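Local atomic coordinates of DNA polymerase III, beta subunit (PDB entry 1VPK), a protein that probably tethers DNA polymerases and other proteins to DNA, forming a ring-shaped head-to-tail homodimer around the duplex that lends them processivity. Residues G168-L173 and A250-Y255; V304-S307 and G311-V314; E348-D353 and Q359-D364. All coordinates share one frame; numbering follows the deposited sequence.

Contact 1: G168-L173 and A250-Y255; sequences GVFWEL and AEFPDY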
loop_
_atom_site.group_PDB
_atom_site.type_symbol
_atom_site.label_atom_id
_atom_site.label_comp_id
_atom_site.label_asym_id
_atom_site.label_seq_id
_atom_site.Cartn_x
_atom_site.Cartn_y
_atom_site.Cartn_z
ATOM N N GLY A 168 10.799 10.141 -20.856
ATOM C CA GLY A 168 10.315 9.273 -21.910
ATOM C C GLY A 168 11.244 8.125 -22.198
ATOM O O GLY A 168 12.235 7.891 -21.481
ATOM N N VAL A 169 10.903 7.390 -23.250
ATOM C CA VAL A 169 11.673 6.255 -23.698
ATOM C C VAL A 169 11.995 6.457 -25.168
ATOM O O VAL A 169 11.134 6.825 -25.971
ATOM C CB VAL A 169 10.918 4.920 -23.552
ATOM C CG1 VAL A 169 11.799 3.722 -24.052
ATOM C CG2 VAL A 169 10.459 4.693 -22.119
ATOM N N PHE A 170 13.255 6.205 -25.482
ATOM C CA PHE A 170 13.799 6.398 -26.811
ATOM C C PHE A 170 13.752 5.071 -27.543
ATOM O O PHE A 170 14.194 4.037 -27.021
ATOM C CB PHE A 170 15.235 6.963 -26.696
ATOM C CG PHE A 170 15.813 7.457 -28.006
ATOM C CD1 PHE A 170 15.204 8.484 -28.718
ATOM C CD2 PHE A 170 16.994 6.910 -28.506
ATOM C CE1 PHE A 170 15.743 8.926 -29.910
ATOM C CE2 PHE A 170 17.532 7.357 -29.719
ATOM C CZ PHE A 170 16.911 8.360 -30.403
ATOM N N TRP A 171 13.228 5.102 -28.762
ATOM C CA TRP A 171 13.118 3.922 -29.597
ATOM C C TRP A 171 14.119 4.033 -30.730
ATOM O O TRP A 171 14.118 5.035 -31.429
ATOM C CB TRP A 171 11.716 3.815 -30.206
ATOM C CG TRP A 171 10.585 3.667 -29.243
ATOM C CD1 TRP A 171 10.310 4.455 -28.169
ATOM C CD2 TRP A 171 9.515 2.713 -29.328
ATOM N NE1 TRP A 171 9.156 4.009 -27.533
ATOM C CE2 TRP A 171 8.657 2.938 -28.232
ATOM C CE3 TRP A 171 9.208 1.678 -30.221
ATOM C CZ2 TRP A 171 7.498 2.175 -28.018
ATOM C CZ3 TRP A 171 8.100 0.890 -29.975
ATOM C CH2 TRP A 171 7.243 1.160 -28.894
ATOM N N GLU A 172 14.929 2.981 -30.938
ATOM C CA GLU A 172 15.813 2.876 -32.086
ATOM C C GLU A 172 15.536 1.617 -32.862
ATOM O O GLU A 172 15.663 0.487 -32.332
ATOM C CB GLU A 172 17.269 2.822 -31.657
ATOM C CG GLU A 172 17.778 4.101 -31.062
ATOM C CD GLU A 172 19.212 3.926 -30.583
ATOM O OE1 GLU A 172 20.034 3.390 -31.329
ATOM O OE2 GLU A 172 19.497 4.285 -29.439
ATOM N N LEU A 173 15.148 1.800 -34.115
ATOM C CA LEU A 173 14.950 0.677 -35.031
ATOM C C LEU A 173 16.089 0.548 -36.047
ATOM O O LEU A 173 16.515 1.522 -36.688
ATOM C CB LEU A 173 13.625 0.779 -35.834
ATOM C CG LEU A 173 12.269 0.503 -35.217
ATOM C CD1 LEU A 173 12.195 -0.945 -34.728
ATOM C CD2 LEU A 173 11.972 1.481 -34.087
ATOM N N ALA A 250 12.504 16.855 -28.899
ATOM C CA ALA A 250 13.699 17.054 -28.136
ATOM C C ALA A 250 14.655 15.997 -28.589
ATOM O O ALA A 250 14.245 14.910 -29.016
ATOM C CB ALA A 250 13.406 16.920 -26.651
ATOM N N GLU A 251 15.937 16.282 -28.432
ATOM C CA GLU A 251 16.987 15.348 -28.804
ATOM C C GLU A 251 17.402 14.491 -27.615
ATOM O O GLU A 251 17.840 14.993 -26.577
ATOM C CB GLU A 251 18.158 16.140 -29.354
ATOM C CG GLU A 251 19.232 15.302 -29.972
ATOM C CD GLU A 251 20.343 16.156 -30.568
ATOM O OE1 GLU A 251 20.035 17.242 -31.125
ATOM O OE2 GLU A 251 21.513 15.730 -30.468
ATOM N N PHE A 252 17.227 13.184 -27.739
ATOM C CA PHE A 252 17.605 12.287 -26.651
ATOM C C PHE A 252 19.150 12.328 -26.582
ATOM O O PHE A 252 19.779 12.364 -27.623
ATOM C CB PHE A 252 17.069 10.876 -26.919
ATOM C CG PHE A 252 17.222 9.946 -25.771
ATOM C CD1 PHE A 252 16.467 10.122 -24.623
ATOM C CD2 PHE A 252 18.140 8.909 -25.814
ATOM C CE1 PHE A 252 16.626 9.278 -23.536
ATOM C CE2 PHE A 252 18.313 8.061 -24.747
ATOM C CZ PHE A 252 17.545 8.228 -23.600
ATOM N N PRO A 253 19.751 12.385 -25.370
ATOM C CA PRO A 253 21.224 12.437 -25.227
ATOM C C PRO A 253 21.950 11.313 -25.930
ATOM O O PRO A 253 21.389 10.231 -26.131
ATOM C CB PRO A 253 21.455 12.243 -23.741
ATOM C CG PRO A 253 20.215 12.548 -23.096
ATOM C CD PRO A 253 19.084 12.394 -24.065
ATOM N N ASP A 254 23.211 11.565 -26.259
ATOM C CA ASP A 254 24.084 10.555 -26.839
ATOM C C ASP A 254 24.544 9.607 -25.735
ATOM O O ASP A 254 25.656 9.683 -25.234
ATOM C CB ASP A 254 25.278 11.227 -27.543
ATOM C CG ASP A 254 26.052 10.261 -28.408
ATOM O OD1 ASP A 254 25.686 9.065 -28.451
ATOM O OD2 ASP A 254 27.033 10.689 -29.035
ATOM N N TYR A 255 23.640 8.707 -25.371
ATOM C CA TYR A 255 23.759 7.889 -24.178
ATOM C C TYR A 255 24.943 6.915 -24.271
ATOM O O TYR A 255 25.522 6.527 -23.258
ATOM C CB TYR A 255 22.438 7.142 -23.923
ATOM C CG TYR A 255 22.095 6.149 -25.001
ATOM C CD1 TYR A 255 22.555 4.838 -24.935
ATOM C CD2 TYR A 255 21.337 6.524 -26.110
ATOM C CE1 TYR A 255 22.281 3.928 -25.951
ATOM C CE2 TYR A 255 21.079 5.627 -27.123
ATOM C CZ TYR A 255 21.532 4.332 -27.018
ATOM O OH TYR A 255 21.258 3.431 -27.989
#
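The chi1 values of Phe170 (-169°) and Phe252 (-171°) place each phenyl ring opposite its own backbone N, and this sets the two residues against each other between strand 168-174, in the antiparallel sheet that the central domain of this DNA polymerase III beta fold shares with the C-terminal domain, and the loop leading toward the latter. Each CB lies over the other residue's ring. Phe170 CB stands 3.6 Å from the centroid of the Phe252 ring, almost over its middle, whereas Phe252 CB is nearer the rim of the Phe170 ring, 3.5 Å from Phe170 CD1. The planes differ by only 13°, but the centroids are 4.8 Å apart, evidence for a strongly slid pair in which the rings overlap little and each CB makes a CH-pi contact. Pro253 CD lies over the opposite face of the Phe252 ring, toward its rim. Leu204 of strand 201-206 touches both phenylalanines. On the sheet's other side, Val169 and Trp171 pack on Met210 of helix 207-218. Two residues along the strand from Phe170, the extended Glu172 meets Tyr255 from the opposite direction. Arg179 NH1 also bonds to the phenol oxygen, and Lys256 forms a long, weak ion pair with Glu172 OE1. Tyr255 OH donates to Glu172 OE2, at the edge of the tyrosine ring; the modelled 2.4 Å is very short, and its exact value is doubtful.

Contact 2: V304-S307 and G311-V314; sequences VSKS and GEVV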
loop_
_atom_site.group_PDB
_atom_site.type_symbol
_atom_site.label_atom_id
_atom_site.label_comp_id
_atom_site.label_asym_id
_atom_site.label_seq_id
_atom_site.Cartn_x
_atom_site.Cartn_y
_atom_site.Cartn_z
ATOM N N VAL A 304 29.236 -0.261 2.741
ATOM C CA VAL A 304 29.376 0.564 3.909
ATOM C C VAL A 304 28.473 1.772 3.793
ATOM O O VAL A 304 28.497 2.469 2.762
ATOM C CB VAL A 304 30.836 1.028 4.082
ATOM C CG1 VAL A 304 30.976 2.022 5.283
ATOM C CG2 VAL A 304 31.729 -0.173 4.241
ATOM N N SER A 305 27.686 2.029 4.831
ATOM C CA SER A 305 26.931 3.296 4.909
ATOM C C SER A 305 27.069 3.930 6.295
ATOM O O SER A 305 27.166 3.244 7.312
ATOM C CB SER A 305 25.467 3.078 4.472
ATOM O OG SER A 305 24.781 4.323 4.319
ATOM N N LYS A 306 27.123 5.264 6.339
ATOM C CA LYS A 306 27.319 5.963 7.595
ATOM C C LYS A 306 26.351 7.105 7.674
ATOM O O LYS A 306 26.060 7.755 6.676
ATOM C CB LYS A 306 28.737 6.500 7.756
ATOM C CG LYS A 306 29.811 5.501 7.502
ATOM C CD LYS A 306 31.225 6.099 7.675
ATOM C CE LYS A 306 32.290 5.041 7.233
ATOM N NZ LYS A 306 33.646 5.377 7.806
ATOM N N SER A 307 25.828 7.300 8.867
ATOM C CA SER A 307 25.023 8.443 9.208
ATOM C C SER A 307 25.691 9.081 10.398
ATOM O O SER A 307 25.900 8.404 11.413
ATOM C CB SER A 307 23.619 8.012 9.588
ATOM O OG SER A 307 23.068 8.934 10.499
ATOM N N GLY A 311 24.596 6.218 13.190
ATOM C CA GLY A 311 25.526 5.107 13.200
ATOM C C GLY A 311 26.083 4.787 11.848
ATOM O O GLY A 311 26.068 5.662 10.952
ATOM N N GLU A 312 26.618 3.567 11.756
ATOM C CA GLU A 312 27.299 2.998 10.593
ATOM C C GLU A 312 26.820 1.538 10.429
ATOM O O GLU A 312 26.350 0.922 11.385
ATOM C CB GLU A 312 28.823 2.981 10.803
ATOM C CG GLU A 312 29.471 4.384 10.826
ATOM C CD GLU A 312 30.220 4.673 12.123
ATOM O OE1 GLU A 312 30.961 3.775 12.603
ATOM O OE2 GLU A 312 30.056 5.782 12.670
ATOM N N VAL A 313 26.913 1.046 9.209
ATOM C CA VAL A 313 26.724 -0.356 8.887
ATOM C C VAL A 313 27.802 -0.766 7.897
ATOM O O VAL A 313 28.161 -0.006 7.003
ATOM C CB VAL A 313 25.321 -0.671 8.298
ATOM C CG1 VAL A 313 25.068 0.109 7.015
ATOM C CG2 VAL A 313 25.141 -2.177 8.084
ATOM N N VAL A 314 28.314 -1.972 8.087
ATOM C CA VAL A 314 29.203 -2.616 7.144
ATOM C C VAL A 314 28.642 -3.999 6.931
ATOM O O VAL A 314 28.315 -4.706 7.893
ATOM C CB VAL A 314 30.636 -2.727 7.691
ATOM C CG1 VAL A 314 31.526 -3.487 6.679
ATOM C CG2 VAL A 314 31.160 -1.348 8.031
#
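Lys306 and Glu312 face each other as a non-hydrogen-bonded pair in an antiparallel beta hairpin of the C-terminal domain, where the axes of 304-307 and 311-314 approach to 4.7 Å. From Lys306 CB the first neighbour is Glu312 CG at 3.8 Å. The closest touch comes one bond further out, where Lys306 CG lies 3.5 Å from that same Glu312 CG, and Lys306 CD then passes it at 4.0 Å. At Lys306 CE, 4.6 Å from Glu312 CG, the extended lysine chain leaves the glutamate, which bends at chi2 (122°). Lys306 NZ ends 5.7 Å from Glu312 OE1, so the evidence is for packing of methylene groups, with at most a diffuse attraction between the charges. On the same face Val304 and Val314 lie side by side through their CG2 methyls. The opposite face carries Ser305 and Val313 toward helix 271-285, and Ser305 OG bonds to Ser291 O. Residues Gly311 to Val314 also pair antiparallel with a strand of the second subunit, where Arg118 of that subunit packs on Glu312 and Val314; the sheet thus continues through the dimer interface. Near the turn, Ser307 N donates a hydrogen bond to Gly311 O (2.7 Å, N-H...O angle 168°).

Contact 3: E348-D353 and Q359-D364; sequences EMNFVD and QINPLD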
loop_
_atom_site.group_PDB
_atom_site.type_symbol
_atom_site.label_atom_id
_atom_site.label_comp_id
_atom_site.label_asym_id
_atom_site.label_seq_id
_atom_site.Cartn_x
_atom_site.Cartn_y
_atom_site.Cartn_z
ATOM N N GLU A 348 26.155 -9.353 -13.096
ATOM C CA GLU A 348 27.480 -8.768 -13.102
ATOM C C GLU A 348 27.446 -7.281 -12.893
ATOM O O GLU A 348 26.544 -6.588 -13.365
ATOM C CB GLU A 348 28.219 -8.943 -14.430
ATOM C CG GLU A 348 28.175 -10.225 -15.052
ATOM C CD GLU A 348 29.232 -10.300 -16.134
ATOM O OE1 GLU A 348 29.555 -9.263 -16.790
ATOM O OE2 GLU A 348 29.763 -11.394 -16.290
ATOM N N MET A 349 28.435 -6.812 -12.157
ATOM C CA MET A 349 28.716 -5.405 -11.984
ATOM C C MET A 349 30.100 -5.140 -12.547
ATOM O O MET A 349 31.046 -5.772 -12.117
ATOM C CB MET A 349 28.723 -5.051 -10.535
ATOM C CG MET A 349 27.414 -5.320 -9.817
ATOM S SD MET A 349 27.427 -4.632 -8.177
ATOM C CE MET A 349 27.063 -2.936 -8.318
ATOM N N ASN A 350 30.205 -4.170 -13.463
ATOM C CA ASN A 350 31.414 -3.893 -14.238
ATOM C C ASN A 350 31.811 -2.436 -13.993
ATOM O O ASN A 350 30.974 -1.540 -14.155
ATOM C CB ASN A 350 31.147 -4.104 -15.723
ATOM C CG ASN A 350 30.939 -5.590 -16.098
ATOM O OD1 ASN A 350 31.893 -6.321 -16.201
ATOM N ND2 ASN A 350 29.689 -6.001 -16.344
ATOM N N PHE A 351 33.072 -2.207 -13.633
ATOM C CA PHE A 351 33.559 -0.909 -13.201
ATOM C C PHE A 351 34.845 -0.557 -13.923
ATOM O O PHE A 351 35.609 -1.451 -14.353
ATOM C CB PHE A 351 33.893 -0.915 -11.715
ATOM C CG PHE A 351 32.804 -1.454 -10.803
ATOM C CD1 PHE A 351 32.743 -2.783 -10.515
ATOM C CD2 PHE A 351 31.880 -0.612 -10.202
ATOM C CE1 PHE A 351 31.787 -3.300 -9.656
ATOM C CE2 PHE A 351 30.924 -1.130 -9.312
ATOM C CZ PHE A 351 30.893 -2.487 -9.059
ATOM N N VAL A 352 35.127 0.753 -13.982
ATOM C CA VAL A 352 36.399 1.265 -14.484
ATOM C C VAL A 352 37.120 1.883 -13.290
ATOM O O VAL A 352 38.101 1.330 -12.810
ATOM C CB VAL A 352 36.207 2.251 -15.701
ATOM C CG1 VAL A 352 37.558 2.783 -16.264
ATOM C CG2 VAL A 352 35.523 1.560 -16.851
ATOM N N ASP A 353 36.576 2.986 -12.774
ATOM C CA ASP A 353 37.200 3.875 -11.783
ATOM C C ASP A 353 36.124 4.344 -10.820
ATOM O O ASP A 353 34.942 4.209 -11.106
ATOM C CB ASP A 353 37.687 5.182 -12.444
ATOM C CG ASP A 353 38.839 4.987 -13.318
ATOM O OD1 ASP A 353 39.625 4.037 -13.057
ATOM O OD2 ASP A 353 38.976 5.780 -14.261
ATOM N N GLN A 359 28.327 -0.549 -15.135
ATOM C CA GLN A 359 27.385 -1.325 -15.915
ATOM C C GLN A 359 26.957 -2.542 -15.122
ATOM O O GLN A 359 27.790 -3.308 -14.644
ATOM C CB GLN A 359 27.956 -1.748 -17.272
ATOM C CG GLN A 359 26.958 -2.553 -18.082
ATOM C CD GLN A 359 27.445 -2.928 -19.452
ATOM O OE1 GLN A 359 27.762 -2.072 -20.236
ATOM N NE2 GLN A 359 27.519 -4.222 -19.729
ATOM N N ILE A 360 25.650 -2.701 -14.961
ATOM C CA ILE A 360 25.059 -3.886 -14.403
ATOM C C ILE A 360 24.262 -4.668 -15.467
ATOM O O ILE A 360 23.414 -4.114 -16.239
ATOM C CB ILE A 360 24.164 -3.552 -13.210
ATOM C CG1 ILE A 360 24.981 -2.844 -12.118
ATOM C CG2 ILE A 360 23.533 -4.835 -12.665
ATOM C CD1 ILE A 360 24.153 -2.241 -11.039
ATOM N N ASN A 361 24.521 -5.969 -15.515
ATOM C CA ASN A 361 23.767 -6.812 -16.426
ATOM C C ASN A 361 23.468 -8.180 -15.847
ATOM O O ASN A 361 24.154 -8.626 -14.956
ATOM C CB ASN A 361 24.521 -6.916 -17.761
ATOM C CG ASN A 361 25.944 -7.257 -17.599
ATOM O OD1 ASN A 361 26.814 -6.361 -17.564
ATOM N ND2 ASN A 361 26.234 -8.561 -17.580
ATOM N N PRO A 362 22.457 -8.865 -16.390
ATOM C CA PRO A 362 22.252 -10.266 -16.023
ATOM C C PRO A 362 23.415 -11.091 -16.519
ATOM O O PRO A 362 23.992 -10.749 -17.543
ATOM C CB PRO A 362 20.999 -10.675 -16.765
ATOM C CG PRO A 362 20.672 -9.629 -17.622
ATOM C CD PRO A 362 21.528 -8.431 -17.421
ATOM N N LEU A 363 23.747 -12.168 -15.798
ATOM C CA LEU A 363 24.857 -13.008 -16.169
ATOM C C LEU A 363 24.478 -13.793 -17.380
ATOM O O LEU A 363 23.501 -14.512 -17.382
ATOM C CB LEU A 363 25.246 -13.957 -15.020
ATOM C CG LEU A 363 26.360 -14.970 -15.255
ATOM C CD1 LEU A 363 27.688 -14.181 -15.469
ATOM C CD2 LEU A 363 26.491 -15.942 -14.122
ATOM N N ASP A 364 25.307 -13.675 -18.405
ATOM C CA ASP A 364 25.231 -14.482 -19.623
ATOM C C ASP A 364 23.949 -14.308 -20.442
ATOM O O ASP A 364 23.509 -15.216 -21.126
ATOM C CB ASP A 364 25.466 -15.947 -19.306
ATOM C CG ASP A 364 26.909 -16.246 -18.946
ATOM O OD1 ASP A 364 27.830 -15.547 -19.426
ATOM O OD2 ASP A 364 27.110 -17.184 -18.165
#
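The amides of Asn350 and Asn361 are nearly coplanar, 15° apart, although their side chains cross at about a right angle, and the Glu348 carboxylate is turned 52° from the Asn361 amide. Gln359 NE2 hydrogen-bonds to Asn361 OD1 from above the carbonyl plane, at 3.1 Å. At the other end of that amide Asn361 ND2, in its own plane, donates a hydrogen bond to Pro362 O, also 3.1 Å away and likewise met from above its carbonyl plane. A chi1 of 49° in Asn361 sets CG between the backbone N and carbonyl carbon, which turns the amide toward Glu348 and Asn350. With the acceptor in the plane of its own amide, Asn350 ND2 donates to the anti side of Glu348 OE1 at 3.3 Å, somewhat out of the carboxylate plane, and Asn361 ND2 adds a weak bond of 3.5 Å to the same oxygen. Lys266 completes the cluster through a salt bridge to Glu348 OE1 and a hydrogen bond from its NZ to Asn350 OD1, so three partners converge on Glu348 OE1, while the Asn350 amide is held at both its ND2 and its OD1. The other carboxylate oxygen, Glu348 OE2, rests 3.6 Å from Leu363 CD1. Beneath these polar groups the antiparallel hairpin is joined by paired backbone bonds, among them Glu348 N to Asn361 O at 2.8 Å. On the reverse face Met349 CE meets Ile360 CD1 at 4.0 Å. Ile360 there packs on helix 332-341, Phe351 reaches strand 326-330, and strands 265-270 and 368-372 flank the hairpin beside 346-351 and 358-362 respectively.

Followed from the N terminus, the three contacts come strictly in series, and none nests in or crosses another. Contact 1 closes the longest loop: 76 residues, rich in strand, separate its segments within the central domain. Contact 2 closes a turn of only three residues and contact 3 closes the hairpin loop 352-357, both hairpins of the C-terminal domain. Contacts 1 and 3 reach the same antiparallel sheet, their centres 22 Å apart, and that sheet joins strands of the central and C-terminal domains. Contact 2 belongs to a separate sheet that runs on into the second subunit, its centre 24 Å from that of contact 3, and its strand 311-318 pairs with a strand of that subunit.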